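Local atomic coordinates of methylated-DNA--protein-cysteine methyltransferase (Thermococcus kodakarensis, PDB entry 1MGT), a protein that repairs O6-methylguanine and O4-methylthymine in DNA by transferring the methyl group to one of its own cysteines, a suicide reaction that inactivates it irreversibly. Residues A[31-34]-A[35-39]; A[73-76]-A[77-81]; A[114-118]-A[119-123]. All blocks are in the same frame, centred on the assembly; numbering follows the deposited sequence.

Interaction 1 (A[31-34]-A[35-39]); sequences FDRG and TLMKR
With CG of Asp32 turned between its backbone N and carbonyl carbon (chi1 69°), the carboxylate folds over the first turn of helix 33-49, while OG1 of Thr35 stands anti to its own carbonyl carbon (chi1 -62°) and meets it. The two side chains run nearly perpendicular. Thr35 OG1 gives its proton to Asp32 OD1 at 2.8 Å, on the syn side and only a little out of the carboxylate plane; Thr35 N donates to Asp32 OD2, also at 2.8 Å, but comes from above that plane, 43° out of it. Asp32 is thus the N-cap, its short charged side chain just long enough to reach a backbone N-H that no earlier turn can serve, and threonine supplies a second donor that fixes the carboxylate's rotation. The regular backbone bonds begin here, with Leu36 N on Asp32 O at 3.1 Å and Met37 N on Arg33 O at 2.9 Å. Arg33, the first helical residue, extends beside Met37 one turn on. Its NH1 lies 3.6 Å from Met37 CG, and the polarisable sulfur SD sits over one face of the guanidinium. On the other branch of Thr35, the methyl CG2 sits over the centre of the Arg39 guanidinium, 3.5 Å above its plane; farther out, Arg39 NH1 is salt-bridged to Glu159 and Lys38 NZ to Asp42. A negative charge at the positive end of the helix dipole is likely to be stabilising, which is consistent with the hyperthermostability of the protein.

Interaction 2 (A[73-76]-A[77-81]); sequences GELD and NASFL
Ser79 turns its hydroxyl back on Asp76, with OG 2.8 Å from Asp76 O and 3.0 Å from Asp76 OD1. Both acceptors are within reach of its one proton. The backbone N of Ser79 also donates to Asp76 O at 3.2 Å, coming from above the carbonyl plane, and adds a weak bond to Asp76 OD2. A short polar side chain suits each end: a chi1 of 73° brings the Asp76 carboxylate back toward the N-H groups of Ala78 and Ser79. A water extends the grip, donating to Asp76 OD2 at 2.7 Å and accepting from Ala78 N at 2.8 Å. Leu75 CD1 lies close to the hydroxyl, 3.2 Å from Ser79 OG. The apolar contact is between Leu75 CD2 and Phe80 CD1, 4.3 Å, at the edge of the ring; Val70 and Val67 of helix 63-71 lie against Leu75 and Phe80 respectively. Farther out, the amide of Asn77 is used elsewhere: ND2 donates to Val138 O and OD1 accepts from Arg143 NH2. Asn77 lies about 9 Å, between side chains, from Cys141, the inferred methyl-accepting nucleophile. Successive bonds from residue i+3 back to i make overlapping beta turns, which follow the Schellman motif at Gly73.

Interaction 3 (A[114-118]-A[119-123]); sequences DLAKA and LNTSP
Asn120 takes a left-handed backbone conformation, phi 57°, and so lets Thr121 N swing back to Ala116 O. This is a Schellman motif at the C-terminal end of helix 112-118, in the turn of the helix-turn-helix of the DNA-binding domain. The bond from Thr121 N to Ala116 O is nearly straight (174°) at 2.9 Å, and a weak one of 3.3 Å joins Asn120 N to Lys117 O. Asparagine suits the place, since after glycine it tolerates positive phi most readily. Its amide adds a bridge: one water donates to Lys117 O at 3.0 Å and to Asn120 OD1 at 3.1 Å. Leu119 N, at the switch out of the helix, shares itself weakly between Leu115 O and Ala116 O. On the buried side Leu115 and Leu119 run alongside each other in one direction, with CD1 of the first 3.8 Å from CD2 of the second, and both rest on Trp99 of helix 91-103. Replacing Leu119 with alanine would probably leave Leu115 CD1 without this neighbour and open a gap against Trp99. The turn hands over directly to helix 123-131, probably the recognition helix as in relatives, whose N-cap Ser122 bonds Ala125 N through OG. Ala116, small enough for the chain to return close over it, sets CB 3.5 Å from Ser122 C and 4.0 Å from the ring carbon Pro123 CD.

In the fold
Along the chain the three contacts come strictly in series; none encloses or crosses another, and each closes only a local turn. Interaction 1 starts helix 33-49 just after strand 24-30 and so marks the strand-to-helix passage of the N-terminal domain. Interaction 2 follows helix 63-71, in the connection between helices 63-71 and 91-103, and reaches across through Asn77 to Val138 and Arg143, on either side of the inferred nucleophile Cys141 in sequence. Interaction 3 joins helices 112-118 and 123-131 in the DNA-binding domain. Interactions 1 and 3 lie on opposite sides of the chain's centre, their centres about 32 Å apart; the centre of interaction 2 is about 24 Å from each of theirs.

Interaction 1 (A[31-34]-A[35-39])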
ATOM      1  N   PHE A  31      -5.264  -8.288  -9.543  1.00 13.21           N
ATOM      2  CA  PHE A  31      -6.449  -9.143  -9.775  1.00 13.76           C
ATOM      3  C   PHE A  31      -6.093 -10.483 -10.383  1.00 16.32           C
ATOM      4  O   PHE A  31      -7.008 -11.276 -10.668  1.00 15.98           O
ATOM      5  CB  PHE A  31      -7.405  -8.397 -10.701  1.00 16.60           C
ATOM      6  CG  PHE A  31      -7.904  -7.098 -10.129  1.00 16.19           C
ATOM      7  CD1 PHE A  31      -7.793  -5.932 -10.867  1.00 18.90           C
ATOM      8  CD2 PHE A  31      -8.504  -7.087  -8.884  1.00 17.97           C
ATOM      9  CE1 PHE A  31      -8.281  -4.738 -10.327  1.00 21.54           C
ATOM     10  CE2 PHE A  31      -8.991  -5.898  -8.349  1.00 20.34           C
ATOM     11  CZ  PHE A  31      -8.874  -4.738  -9.090  1.00 20.55           C
ATOM     12  N   ASP A  32      -4.806 -10.757 -10.598  1.00 14.95           N
ATOM     13  CA  ASP A  32      -4.410 -12.060 -11.169  1.00 16.44           C
ATOM     14  C   ASP A  32      -3.014 -12.374 -10.620  1.00 17.25           C
ATOM     15  O   ASP A  32      -2.285 -11.443 -10.263  1.00 15.77           O
ATOM     16  CB  ASP A  32      -4.479 -12.057 -12.672  1.00 17.05           C
ATOM     17  CG  ASP A  32      -3.444 -11.181 -13.345  1.00 20.57           C
ATOM     18  OD1 ASP A  32      -3.771 -10.021 -13.648  1.00 22.90           O
ATOM     19  OD2 ASP A  32      -2.310 -11.661 -13.567  1.00 20.74           O
ATOM     20  N   ARG A  33      -2.652 -13.642 -10.521  1.00 16.41           N
ATOM     21  CA  ARG A  33      -1.348 -13.989  -9.931  1.00 17.77           C
ATOM     22  C   ARG A  33      -0.151 -13.535 -10.719  1.00 16.56           C
ATOM     23  O   ARG A  33       0.883 -13.166 -10.132  1.00 15.66           O
ATOM     24  CB  ARG A  33      -1.323 -15.508  -9.642  1.00 19.61           C
ATOM     25  CG  ARG A  33      -0.103 -15.958  -8.865  1.00 25.92           C
ATOM     26  CD  ARG A  33      -0.045 -17.465  -8.628  1.00 29.99           C
ATOM     27  NE  ARG A  33       0.896 -17.771  -7.544  1.00 34.48           N
ATOM     28  CZ  ARG A  33       2.216 -17.785  -7.643  1.00 36.86           C
ATOM     29  NH1 ARG A  33       2.854 -17.523  -8.779  1.00 36.57           N
ATOM     30  NH2 ARG A  33       2.945 -18.072  -6.559  1.00 39.36           N
ATOM     31  N   GLY A  34      -0.214 -13.529 -12.050  1.00 15.79           N
ATOM     32  CA  GLY A  34       0.920 -13.109 -12.885  1.00 15.95           C
ATOM     33  C   GLY A  34       1.253 -11.638 -12.643  1.00 16.83           C
ATOM     34  O   GLY A  34       2.398 -11.240 -12.526  1.00 14.14           O
ATOM     35  N   THR A  35       0.197 -10.802 -12.587  1.00 15.02           N
ATOM     36  CA  THR A  35       0.416  -9.374 -12.354  1.00 13.38           C
ATOM     37  C   THR A  35       0.964  -9.181 -10.946  1.00 11.90           C
ATOM     38  O   THR A  35       1.858  -8.356 -10.748  1.00 13.75           O
ATOM     39  CB  THR A  35      -0.895  -8.588 -12.567  1.00 15.10           C
ATOM     40  OG1 THR A  35      -1.257  -8.792 -13.965  1.00 15.87           O
ATOM     41  CG2 THR A  35      -0.663  -7.102 -12.343  1.00 14.09           C
ATOM     42  N   LEU A  36       0.457  -9.940 -10.000  1.00 11.43           N
ATOM     43  CA  LEU A  36       0.929  -9.851  -8.632  1.00 12.51           C
ATOM     44  C   LEU A  36       2.430 -10.147  -8.595  1.00 13.86           C
ATOM     45  O   LEU A  36       3.173  -9.400  -7.988  1.00 11.05           O
ATOM     46  CB  LEU A  36       0.249 -10.866  -7.698  1.00 14.23           C
ATOM     47  CG  LEU A  36       0.845 -10.847  -6.269  1.00 15.60           C
ATOM     48  CD1 LEU A  36       0.353  -9.581  -5.550  1.00 17.44           C
ATOM     49  CD2 LEU A  36       0.491 -12.058  -5.454  1.00 15.77           C
ATOM     50  N   MET A  37       2.847 -11.226  -9.285  1.00 13.78           N
ATOM     51  CA  MET A  37       4.288 -11.549  -9.255  1.00 14.72           C
ATOM     52  C   MET A  37       5.161 -10.497  -9.877  1.00 13.64           C
ATOM     53  O   MET A  37       6.292 -10.219  -9.405  1.00 12.36           O
ATOM     54  CB  MET A  37       4.491 -12.956  -9.817  1.00 17.06           C
ATOM     55  CG  MET A  37       3.908 -14.032  -8.887  1.00 19.51           C
ATOM     56  SD  MET A  37       4.466 -13.977  -7.187  1.00 24.57           S
ATOM     57  CE  MET A  37       6.244 -13.971  -7.411  1.00 24.70           C
ATOM     58  N   LYS A  38       4.718  -9.825 -10.929  1.00 13.64           N
ATOM     59  CA  LYS A  38       5.494  -8.759 -11.542  1.00 14.71           C
ATOM     60  C   LYS A  38       5.627  -7.591 -10.559  1.00 14.13           C
ATOM     61  O   LYS A  38       6.693  -6.982 -10.449  1.00 12.32           O
ATOM     62  CB  LYS A  38       4.782  -8.292 -12.830  1.00 17.81           C
ATOM     63  CG  LYS A  38       5.553  -7.169 -13.519  1.00 24.39           C
ATOM     64  CD  LYS A  38       4.760  -6.582 -14.671  1.00 28.20           C
ATOM     65  CE  LYS A  38       4.781  -5.058 -14.648  1.00 31.18           C
ATOM     66  NZ  LYS A  38       6.156  -4.511 -14.785  1.00 33.51           N
ATOM     67  N   ARG A  39       4.550  -7.266  -9.844  1.00 12.32           N
ATOM     68  CA  ARG A  39       4.602  -6.165  -8.866  1.00 12.89           C
ATOM     69  C   ARG A  39       5.493  -6.505  -7.672  1.00 11.45           C
ATOM     70  O   ARG A  39       6.183  -5.620  -7.164  1.00  9.95           O
ATOM     71  CB  ARG A  39       3.187  -5.792  -8.377  1.00 11.21           C
ATOM     72  CG  ARG A  39       2.394  -5.201  -9.559  1.00 14.17           C
ATOM     73  CD  ARG A  39       0.950  -4.826  -9.068  1.00 14.18           C
ATOM     74  NE  ARG A  39       0.332  -4.228 -10.281  1.00 14.84           N
ATOM     75  CZ  ARG A  39      -0.971  -4.071 -10.463  1.00 15.43           C
ATOM     76  NH1 ARG A  39      -1.848  -4.446  -9.543  1.00 13.35           N
ATOM     77  NH2 ARG A  39      -1.356  -3.516 -11.620  1.00 15.15           N
TER

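Interaction 2 (A[73-76]-A[77-81])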
ATOM      1  N   GLY A  73     -12.138  -3.459   5.675  1.00 18.11           N
ATOM      2  CA  GLY A  73     -12.524  -2.662   6.799  1.00 21.47           C
ATOM      3  C   GLY A  73     -12.747  -3.348   8.110  1.00 23.29           C
ATOM      4  O   GLY A  73     -13.395  -2.756   8.980  1.00 22.95           O
ATOM      5  N   GLU A  74     -12.254  -4.569   8.291  1.00 22.22           N
ATOM      6  CA  GLU A  74     -12.403  -5.308   9.538  1.00 24.44           C
ATOM      7  C   GLU A  74     -11.350  -4.870  10.552  1.00 25.20           C
ATOM      8  O   GLU A  74     -11.498  -5.010  11.768  1.00 25.22           O
ATOM      9  CB  GLU A  74     -12.232  -6.818   9.289  1.00 25.75           C
ATOM     10  CG  GLU A  74     -13.368  -7.446   8.517  1.00 28.50           C
ATOM     11  CD  GLU A  74     -14.615  -7.671   9.366  1.00 29.85           C
ATOM     12  OE1 GLU A  74     -15.703  -7.724   8.785  1.00 29.85           O
ATOM     13  OE2 GLU A  74     -14.510  -7.793  10.606  1.00 32.87           O
ATOM     14  N   LEU A  75     -10.248  -4.365  10.018  1.00 23.89           N
ATOM     15  CA  LEU A  75      -9.116  -3.875  10.812  1.00 25.58           C
ATOM     16  C   LEU A  75      -8.846  -2.446  10.329  1.00 24.81           C
ATOM     17  O   LEU A  75      -8.904  -2.217   9.110  1.00 23.98           O
ATOM     18  CB  LEU A  75      -7.904  -4.759  10.574  1.00 26.80           C
ATOM     19  CG  LEU A  75      -6.680  -4.654  11.453  1.00 29.57           C
ATOM     20  CD1 LEU A  75      -7.009  -4.865  12.924  1.00 29.63           C
ATOM     21  CD2 LEU A  75      -5.599  -5.661  11.012  1.00 30.49           C
ATOM     22  N   ASP A  76      -8.623  -1.503  11.233  1.00 24.41           N
ATOM     23  CA  ASP A  76      -8.382  -0.130  10.736  1.00 23.51           C
ATOM     24  C   ASP A  76      -6.925  -0.008  10.287  1.00 20.36           C
ATOM     25  O   ASP A  76      -6.063  -0.707  10.795  1.00 18.63           O
ATOM     26  CB  ASP A  76      -8.735   0.901  11.801  1.00 28.68           C
ATOM     27  CG  ASP A  76      -7.735   0.932  12.922  1.00 33.07           C
ATOM     28  OD1 ASP A  76      -7.616  -0.085  13.646  1.00 37.78           O
ATOM     29  OD2 ASP A  76      -7.043   1.958  13.076  1.00 36.97           O
ATOM     30  N   ASN A  77      -6.655   0.895   9.346  1.00 18.80           N
ATOM     31  CA  ASN A  77      -5.283   1.056   8.855  1.00 17.15           C
ATOM     32  C   ASN A  77      -4.240   1.298   9.914  1.00 17.33           C
ATOM     33  O   ASN A  77      -3.151   0.707   9.919  1.00 15.45           O
ATOM     34  CB  ASN A  77      -5.232   2.215   7.853  1.00 15.61           C
ATOM     35  CG  ASN A  77      -6.169   2.020   6.698  1.00 16.21           C
ATOM     36  OD1 ASN A  77      -7.373   2.296   6.772  1.00 17.75           O
ATOM     37  ND2 ASN A  77      -5.636   1.528   5.572  1.00 15.62           N
ATOM     38  N   ALA A  78      -4.508   2.222  10.850  1.00 15.07           N
ATOM     39  CA  ALA A  78      -3.545   2.549  11.886  1.00 17.44           C
ATOM     40  C   ALA A  78      -3.160   1.382  12.759  1.00 17.82           C
ATOM     41  O   ALA A  78      -2.028   1.352  13.269  1.00 18.78           O
ATOM     42  CB  ALA A  78      -4.115   3.714  12.745  1.00 17.95           C
ATOM     43  N   SER A  79      -4.031   0.396  12.954  1.00 19.57           N
ATOM     44  CA  SER A  79      -3.639  -0.740  13.807  1.00 23.42           C
ATOM     45  C   SER A  79      -2.609  -1.625  13.132  1.00 22.66           C
ATOM     46  O   SER A  79      -1.974  -2.427  13.819  1.00 25.13           O
ATOM     47  CB  SER A  79      -4.858  -1.555  14.226  1.00 25.51           C
ATOM     48  OG  SER A  79      -5.474  -2.112  13.089  1.00 31.03           O
ATOM     49  N   PHE A  80      -2.392  -1.469  11.822  1.00 20.67           N
ATOM     50  CA  PHE A  80      -1.403  -2.290  11.117  1.00 19.31           C
ATOM     51  C   PHE A  80      -0.024  -1.649  11.144  1.00 17.91           C
ATOM     52  O   PHE A  80       0.963  -2.320  10.821  1.00 17.31           O
ATOM     53  CB  PHE A  80      -1.829  -2.502   9.663  1.00 19.58           C
ATOM     54  CG  PHE A  80      -1.198  -3.694   8.972  1.00 20.51           C
ATOM     55  CD1 PHE A  80      -1.849  -4.911   8.946  1.00 22.41           C
ATOM     56  CD2 PHE A  80       0.025  -3.594   8.347  1.00 21.44           C
ATOM     57  CE1 PHE A  80      -1.279  -6.005   8.314  1.00 22.35           C
ATOM     58  CE2 PHE A  80       0.608  -4.672   7.701  1.00 22.49           C
ATOM     59  CZ  PHE A  80      -0.054  -5.888   7.693  1.00 21.64           C
ATOM     60  N   LEU A  81       0.095  -0.377  11.552  1.00 17.31           N
ATOM     61  CA  LEU A  81       1.392   0.291  11.574  1.00 17.54           C
ATOM     62  C   LEU A  81       2.472  -0.480  12.333  1.00 17.72           C
ATOM     63  O   LEU A  81       3.610  -0.511  11.876  1.00 17.49           O
ATOM     64  CB  LEU A  81       1.273   1.680  12.202  1.00 18.67           C
ATOM     65  CG  LEU A  81       1.366   2.963  11.433  1.00 22.29           C
ATOM     66  CD1 LEU A  81       1.232   2.898   9.937  1.00 21.49           C
ATOM     67  CD2 LEU A  81       0.370   4.008  12.013  1.00 21.69           C
TER
HETATM   68  O   HOH W   1      -6.828   3.701  11.007  1.00 36.06           O

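Interaction 3 (A[114-118]-A[119-123])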
ATOM      1  N   ASP A 114      -3.635  19.214  -0.716  1.00  9.89           N
ATOM      2  CA  ASP A 114      -4.025  19.387   0.679  1.00 10.82           C
ATOM      3  C   ASP A 114      -3.125  18.576   1.602  1.00 12.15           C
ATOM      4  O   ASP A 114      -2.801  18.997   2.708  1.00 11.97           O
ATOM      5  CB  ASP A 114      -5.497  18.977   0.895  1.00 11.98           C
ATOM      6  CG  ASP A 114      -6.429  19.984   0.199  1.00 15.00           C
ATOM      7  OD1 ASP A 114      -5.970  21.066  -0.189  1.00 16.85           O
ATOM      8  OD2 ASP A 114      -7.610  19.648   0.049  1.00 16.53           O
ATOM      9  N   LEU A 115      -2.686  17.402   1.105  1.00  9.63           N
ATOM     10  CA  LEU A 115      -1.788  16.578   1.950  1.00 12.47           C
ATOM     11  C   LEU A 115      -0.452  17.295   2.099  1.00 11.08           C
ATOM     12  O   LEU A 115       0.124  17.353   3.198  1.00 12.55           O
ATOM     13  CB  LEU A 115      -1.629  15.196   1.303  1.00 12.95           C
ATOM     14  CG  LEU A 115      -0.665  14.226   1.989  1.00 14.62           C
ATOM     15  CD1 LEU A 115      -1.050  13.980   3.434  1.00 14.11           C
ATOM     16  CD2 LEU A 115      -0.691  12.878   1.227  1.00 15.26           C
ATOM     17  N   ALA A 116       0.034  17.891   1.011  1.00 10.35           N
ATOM     18  CA  ALA A 116       1.283  18.624   1.026  1.00 11.75           C
ATOM     19  C   ALA A 116       1.181  19.824   1.977  1.00 12.95           C
ATOM     20  O   ALA A 116       2.093  20.097   2.762  1.00 12.93           O
ATOM     21  CB  ALA A 116       1.669  19.111  -0.351  1.00 12.34           C
ATOM     22  N   LYS A 117       0.049  20.541   1.903  1.00 12.85           N
ATOM     23  CA  LYS A 117      -0.106  21.701   2.787  1.00 14.66           C
ATOM     24  C   LYS A 117      -0.107  21.310   4.242  1.00 14.35           C
ATOM     25  O   LYS A 117       0.492  22.005   5.095  1.00 13.64           O
ATOM     26  CB  LYS A 117      -1.420  22.452   2.430  1.00 16.74           C
ATOM     27  CG  LYS A 117      -1.180  23.427   1.297  1.00 22.62           C
ATOM     28  CD  LYS A 117      -2.435  23.735   0.491  1.00 27.99           C
ATOM     29  CE  LYS A 117      -2.033  24.604  -0.713  1.00 29.86           C
ATOM     30  NZ  LYS A 117      -2.549  24.006  -1.976  1.00 31.44           N
ATOM     31  N   ALA A 118      -0.708  20.168   4.576  1.00 13.58           N
ATOM     32  CA  ALA A 118      -0.779  19.709   5.946  1.00 13.68           C
ATOM     33  C   ALA A 118       0.595  19.356   6.515  1.00 15.79           C
ATOM     34  O   ALA A 118       0.797  19.486   7.719  1.00 15.48           O
ATOM     35  CB  ALA A 118      -1.685  18.478   6.076  1.00 14.62           C
ATOM     36  N   LEU A 119       1.505  18.957   5.643  1.00 12.33           N
ATOM     37  CA  LEU A 119       2.841  18.541   6.092  1.00 14.83           C
ATOM     38  C   LEU A 119       3.923  19.538   5.762  1.00 15.63           C
ATOM     39  O   LEU A 119       5.123  19.213   5.844  1.00 14.59           O
ATOM     40  CB  LEU A 119       3.093  17.208   5.365  1.00 16.30           C
ATOM     41  CG  LEU A 119       2.822  15.889   6.075  1.00 21.07           C
ATOM     42  CD1 LEU A 119       2.024  15.974   7.342  1.00 20.36           C
ATOM     43  CD2 LEU A 119       2.236  14.886   5.089  1.00 19.53           C
ATOM     44  N   ASN A 120       3.556  20.755   5.330  1.00 14.63           N
ATOM     45  CA  ASN A 120       4.532  21.775   4.977  1.00 15.93           C
ATOM     46  C   ASN A 120       5.499  21.309   3.899  1.00 15.56           C
ATOM     47  O   ASN A 120       6.704  21.593   3.967  1.00 15.75           O
ATOM     48  CB  ASN A 120       5.364  22.212   6.212  1.00 17.36           C
ATOM     49  CG  ASN A 120       4.463  22.910   7.216  1.00 20.45           C
ATOM     50  OD1 ASN A 120       3.587  23.692   6.832  1.00 20.84           O
ATOM     51  ND2 ASN A 120       4.656  22.597   8.482  1.00 23.22           N
ATOM     52  N   THR A 121       4.986  20.578   2.918  1.00 13.12           N
ATOM     53  CA  THR A 121       5.889  20.101   1.861  1.00 13.02           C
ATOM     54  C   THR A 121       5.284  20.416   0.521  1.00 15.87           C
ATOM     55  O   THR A 121       4.307  21.195   0.438  1.00 14.22           O
ATOM     56  CB  THR A 121       6.170  18.595   2.086  1.00 13.74           C
ATOM     57  OG1 THR A 121       7.131  18.137   1.116  1.00 14.79           O
ATOM     58  CG2 THR A 121       4.892  17.782   1.980  1.00 12.98           C
ATOM     59  N   SER A 122       5.824  19.869  -0.558  1.00 13.87           N
ATOM     60  CA  SER A 122       5.288  20.136  -1.887  1.00 14.63           C
ATOM     61  C   SER A 122       4.515  18.935  -2.414  1.00 13.96           C
ATOM     62  O   SER A 122       4.755  17.778  -2.045  1.00 13.00           O
ATOM     63  CB  SER A 122       6.440  20.446  -2.849  1.00 17.82           C
ATOM     64  OG  SER A 122       7.201  19.297  -3.130  1.00 21.32           O
ATOM     65  N   PRO A 123       3.549  19.191  -3.276  1.00 13.74           N
ATOM     66  CA  PRO A 123       2.729  18.166  -3.884  1.00 13.47           C
ATOM     67  C   PRO A 123       3.632  17.183  -4.648  1.00 13.17           C
ATOM     68  O   PRO A 123       3.315  16.000  -4.687  1.00 13.50           O
ATOM     69  CB  PRO A 123       1.819  18.921  -4.853  1.00 15.48           C
ATOM     70  CG  PRO A 123       1.886  20.341  -4.450  1.00 15.85           C
ATOM     71  CD  PRO A 123       3.159  20.574  -3.712  1.00 16.65           C
TER
HETATM   72  O   HOH W   2       2.005  24.463   4.274  1.00 30.28           O